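Local coordinates for chain length determinant protein (Shigella flexneri, PDB 4E2H) that probably sets the chain length of the lipopolysaccharide O-antigen, acting from the inner membrane through its periplasmic domain, at residues 15-20 and 230-235. Residues are numbered along the deposited sequence; the frame is centred on the assembly and turned at random.
Sequences AIITQP and HAYRYV
Thr18 and Arg233 form a hydrogen-bonded antiparallel pair, with Thr18 N giving to Arg233 O and Arg233 N giving back to Thr18 O, both bonds 3.0 Å long and close to straight. Next to it, Ile17 faces Tyr234 as a non-hydrogen-bonded pair, and the backbone bond from Val235 N to Ile16 O, 2.8 Å and more bent at 146°, ties the strands together where the chain of 230-235 turns a corner. On the Thr18 and Arg233 face, the two side chains run alongside each other in the same direction. The extended arginine carries its guanidinium past the threonine methyl, so that Thr18 CG2 sits over one face of the group, 3.9 Å from Arg233 NE and offset toward its rim. The same methyl meets Val235 CG2 at 3.7 Å, while Ile16 CG2 packs against Val235 CB. On the other face Ile17 places CG2 anti to its carbonyl carbon, beside the backbone N, which brings this methyl to 3.5 Å from Tyr234 CD1 in an oblique approach to the ring. Tyr232 lays CE2 over the centre of the same ring, 3.7 Å above its plane. Beyond the paired residues, Pro20 presses its ring on the backbone of the incoming loop, with CG 3.3 Å from His230 O. The contact thus joins the two ends of the periplasmic domain, adding the short C-terminal strand 233-234 to one edge of strand 12-18, whose other edge pairs with strand 87-92. Leu85 O takes a hydrogen bond with Thr18 OG1. Helix 43-65, through Phe54, and the long helix 97-164, through Ile107, pack against the face bearing Ile17 and the tyrosines, while Ser56 of a neighbouring subunit rests on Val235.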
ATOM      1  N   ALA C  15       6.301  35.277   0.602  1.00 37.52           N
ATOM      2  CA  ALA C  15       5.630  34.349  -0.295  1.00 34.33           C
ATOM      3  C   ALA C  15       4.805  33.371   0.517  1.00 34.82           C
ATOM      4  O   ALA C  15       5.135  33.095   1.691  1.00 36.36           O
ATOM      5  CB  ALA C  15       6.631  33.636  -1.166  1.00 32.22           C
ATOM      6  N   ILE C  16       3.726  32.879  -0.096  1.00 39.54           N
ATOM      7  CA  ILE C  16       2.835  31.910   0.539  1.00 39.09           C
ATOM      8  C   ILE C  16       2.814  30.639  -0.279  1.00 41.10           C
ATOM      9  O   ILE C  16       2.446  30.649  -1.454  1.00 43.68           O
ATOM     10  CB  ILE C  16       1.391  32.420   0.616  1.00 39.98           C
ATOM     11  CG1 ILE C  16       1.306  33.677   1.485  1.00 44.07           C
ATOM     12  CG2 ILE C  16       0.467  31.360   1.164  1.00 36.29           C
ATOM     13  CD1 ILE C  16      -0.136  34.226   1.604  1.00 40.93           C
ATOM     14  N   ILE C  17       3.187  29.535   0.346  1.00 41.58           N
ATOM     15  CA  ILE C  17       3.286  28.265  -0.358  1.00 41.70           C
ATOM     16  C   ILE C  17       2.470  27.226   0.366  1.00 40.75           C
ATOM     17  O   ILE C  17       2.416  27.212   1.604  1.00 39.29           O
ATOM     18  CB  ILE C  17       4.724  27.769  -0.386  1.00 42.50           C
ATOM     19  CG1 ILE C  17       5.225  27.574   1.049  1.00 42.96           C
ATOM     20  CG2 ILE C  17       5.606  28.757  -1.133  1.00 41.13           C
ATOM     21  CD1 ILE C  17       6.564  26.857   1.152  1.00 44.06           C
ATOM     22  N   THR C  18       1.825  26.362  -0.408  1.00 34.16           N
ATOM     23  CA  THR C  18       1.038  25.288   0.165  1.00 35.20           C
ATOM     24  C   THR C  18       1.430  23.951  -0.492  1.00 36.02           C
ATOM     25  O   THR C  18       2.398  23.882  -1.263  1.00 34.86           O
ATOM     26  CB  THR C  18      -0.460  25.578   0.008  1.00 31.84           C
ATOM     27  OG1 THR C  18      -1.205  24.705   0.867  1.00 36.49           O
ATOM     28  CG2 THR C  18      -0.900  25.376  -1.439  1.00 36.38           C
ATOM     29  N   GLN C  19       0.673  22.901  -0.195  1.00 40.86           N
ATOM     30  CA  GLN C  19       0.965  21.573  -0.717  1.00 43.52           C
ATOM     31  C   GLN C  19       0.778  21.504  -2.234  1.00 42.47           C
ATOM     32  O   GLN C  19      -0.100  22.150  -2.787  1.00 44.09           O
ATOM     33  CB  GLN C  19       0.025  20.563  -0.073  1.00 45.45           C
ATOM     34  CG  GLN C  19      -1.403  20.725  -0.559  1.00 43.76           C
ATOM     35  CD  GLN C  19      -2.391  19.894   0.217  1.00 43.53           C
ATOM     36  OE1 GLN C  19      -2.023  19.172   1.158  1.00 44.09           O
ATOM     37  NE2 GLN C  19      -3.664  19.986  -0.174  1.00 48.12           N
ATOM     38  N   PRO C  20       1.571  20.676  -2.911  1.00 30.66           N
ATOM     39  CA  PRO C  20       1.392  20.665  -4.374  1.00 30.60           C
ATOM     40  C   PRO C  20       0.050  20.002  -4.693  1.00 28.60           C
ATOM     41  O   PRO C  20      -0.338  19.105  -3.921  1.00 28.36           O
ATOM     42  CB  PRO C  20       2.551  19.787  -4.856  1.00 32.70           C
ATOM     43  CG  PRO C  20       2.772  18.775  -3.673  1.00 30.08           C
ATOM     44  CD  PRO C  20       2.219  19.447  -2.398  1.00 27.32           C
ATOM     45  N   HIS C 230       8.185  18.599  -7.375  1.00 81.92           N
ATOM     46  CA  HIS C 230       7.040  19.378  -6.878  1.00 79.88           C
ATOM     47  C   HIS C 230       6.752  19.145  -5.403  1.00 75.92           C
ATOM     48  O   HIS C 230       5.752  18.510  -5.044  1.00 71.90           O
ATOM     49  CB  HIS C 230       5.768  19.146  -7.686  1.00 77.01           C
ATOM     50  CG  HIS C 230       5.798  19.762  -9.047  1.00 83.69           C
ATOM     51  ND1 HIS C 230       4.654  20.132  -9.722  1.00 85.82           N
ATOM     52  CD2 HIS C 230       6.833  20.066  -9.868  1.00 87.94           C
ATOM     53  CE1 HIS C 230       4.982  20.639 -10.896  1.00 89.04           C
ATOM     54  NE2 HIS C 230       6.296  20.610 -11.012  1.00 92.05           N
ATOM     55  N   ALA C 231       7.632  19.675  -4.558  1.00 47.19           N
ATOM     56  CA  ALA C 231       7.427  19.634  -3.129  1.00 38.22           C
ATOM     57  C   ALA C 231       6.276  20.549  -2.682  1.00 37.95           C
ATOM     58  O   ALA C 231       5.711  20.333  -1.600  1.00 33.39           O
ATOM     59  CB  ALA C 231       8.711  20.021  -2.418  1.00 39.23           C
ATOM     60  N   TYR C 232       5.932  21.552  -3.501  1.00 45.44           N
ATOM     61  CA  TYR C 232       5.056  22.669  -3.089  1.00 42.81           C
ATOM     62  C   TYR C 232       4.377  23.353  -4.290  1.00 47.12           C
ATOM     63  O   TYR C 232       4.696  23.064  -5.451  1.00 45.23           O
ATOM     64  CB  TYR C 232       5.878  23.736  -2.354  1.00 41.36           C
ATOM     65  CG  TYR C 232       6.736  24.574  -3.295  1.00 44.70           C
ATOM     66  CD1 TYR C 232       8.017  24.170  -3.649  1.00 49.30           C
ATOM     67  CD2 TYR C 232       6.255  25.754  -3.846  1.00 46.58           C
ATOM     68  CE1 TYR C 232       8.795  24.913  -4.522  1.00 49.83           C
ATOM     69  CE2 TYR C 232       7.026  26.501  -4.720  1.00 47.42           C
ATOM     70  CZ  TYR C 232       8.298  26.076  -5.056  1.00 48.58           C
ATOM     71  OH  TYR C 232       9.081  26.804  -5.934  1.00 45.21           O
ATOM     72  N   ARG C 233       3.445  24.264  -4.007  1.00 44.54           N
ATOM     73  CA  ARG C 233       2.934  25.162  -5.038  1.00 47.70           C
ATOM     74  C   ARG C 233       2.767  26.569  -4.469  1.00 48.33           C
ATOM     75  O   ARG C 233       2.478  26.749  -3.277  1.00 46.28           O
ATOM     76  CB  ARG C 233       1.636  24.651  -5.684  1.00 48.94           C
ATOM     77  CG  ARG C 233       0.359  25.328  -5.180  1.00 47.32           C
ATOM     78  CD  ARG C 233      -0.877  24.904  -5.969  1.00 48.57           C
ATOM     79  NE  ARG C 233      -2.103  25.029  -5.179  1.00 53.01           N
ATOM     80  CZ  ARG C 233      -2.787  26.165  -5.012  1.00 56.34           C
ATOM     81  NH1 ARG C 233      -2.367  27.293  -5.579  1.00 53.24           N
ATOM     82  NH2 ARG C 233      -3.893  26.176  -4.268  1.00 51.41           N
ATOM     83  N   TYR C 234       2.976  27.566  -5.320  1.00 44.08           N
ATOM     84  CA  TYR C 234       2.867  28.954  -4.901  1.00 45.01           C
ATOM     85  C   TYR C 234       1.410  29.375  -4.854  1.00 41.16           C
ATOM     86  O   TYR C 234       0.693  29.232  -5.848  1.00 44.64           O
ATOM     87  CB  TYR C 234       3.611  29.836  -5.893  1.00 44.20           C
ATOM     88  CG  TYR C 234       5.071  29.996  -5.580  1.00 44.37           C
ATOM     89  CD1 TYR C 234       5.493  30.230  -4.281  1.00 45.24           C
ATOM     90  CD2 TYR C 234       6.029  29.919  -6.581  1.00 44.11           C
ATOM     91  CE1 TYR C 234       6.841  30.398  -3.982  1.00 46.28           C
ATOM     92  CE2 TYR C 234       7.379  30.076  -6.301  1.00 45.12           C
ATOM     93  CZ  TYR C 234       7.784  30.321  -5.001  1.00 49.44           C
ATOM     94  OH  TYR C 234       9.132  30.490  -4.717  1.00 48.32           O
ATOM     95  N   VAL C 235       0.963  29.873  -3.710  1.00 38.14           N
ATOM     96  CA  VAL C 235      -0.312  30.584  -3.674  1.00 41.60           C
ATOM     97  C   VAL C 235      -0.049  32.047  -4.101  1.00 40.86           C
ATOM     98  O   VAL C 235      -0.864  32.679  -4.772  1.00 39.57           O
ATOM     99  CB  VAL C 235      -0.972  30.507  -2.289  1.00 43.25           C
ATOM    100  CG1 VAL C 235      -2.417  30.958  -2.381  1.00 43.53           C
ATOM    101  CG2 VAL C 235      -0.912  29.075  -1.745  1.00 40.63           C
TER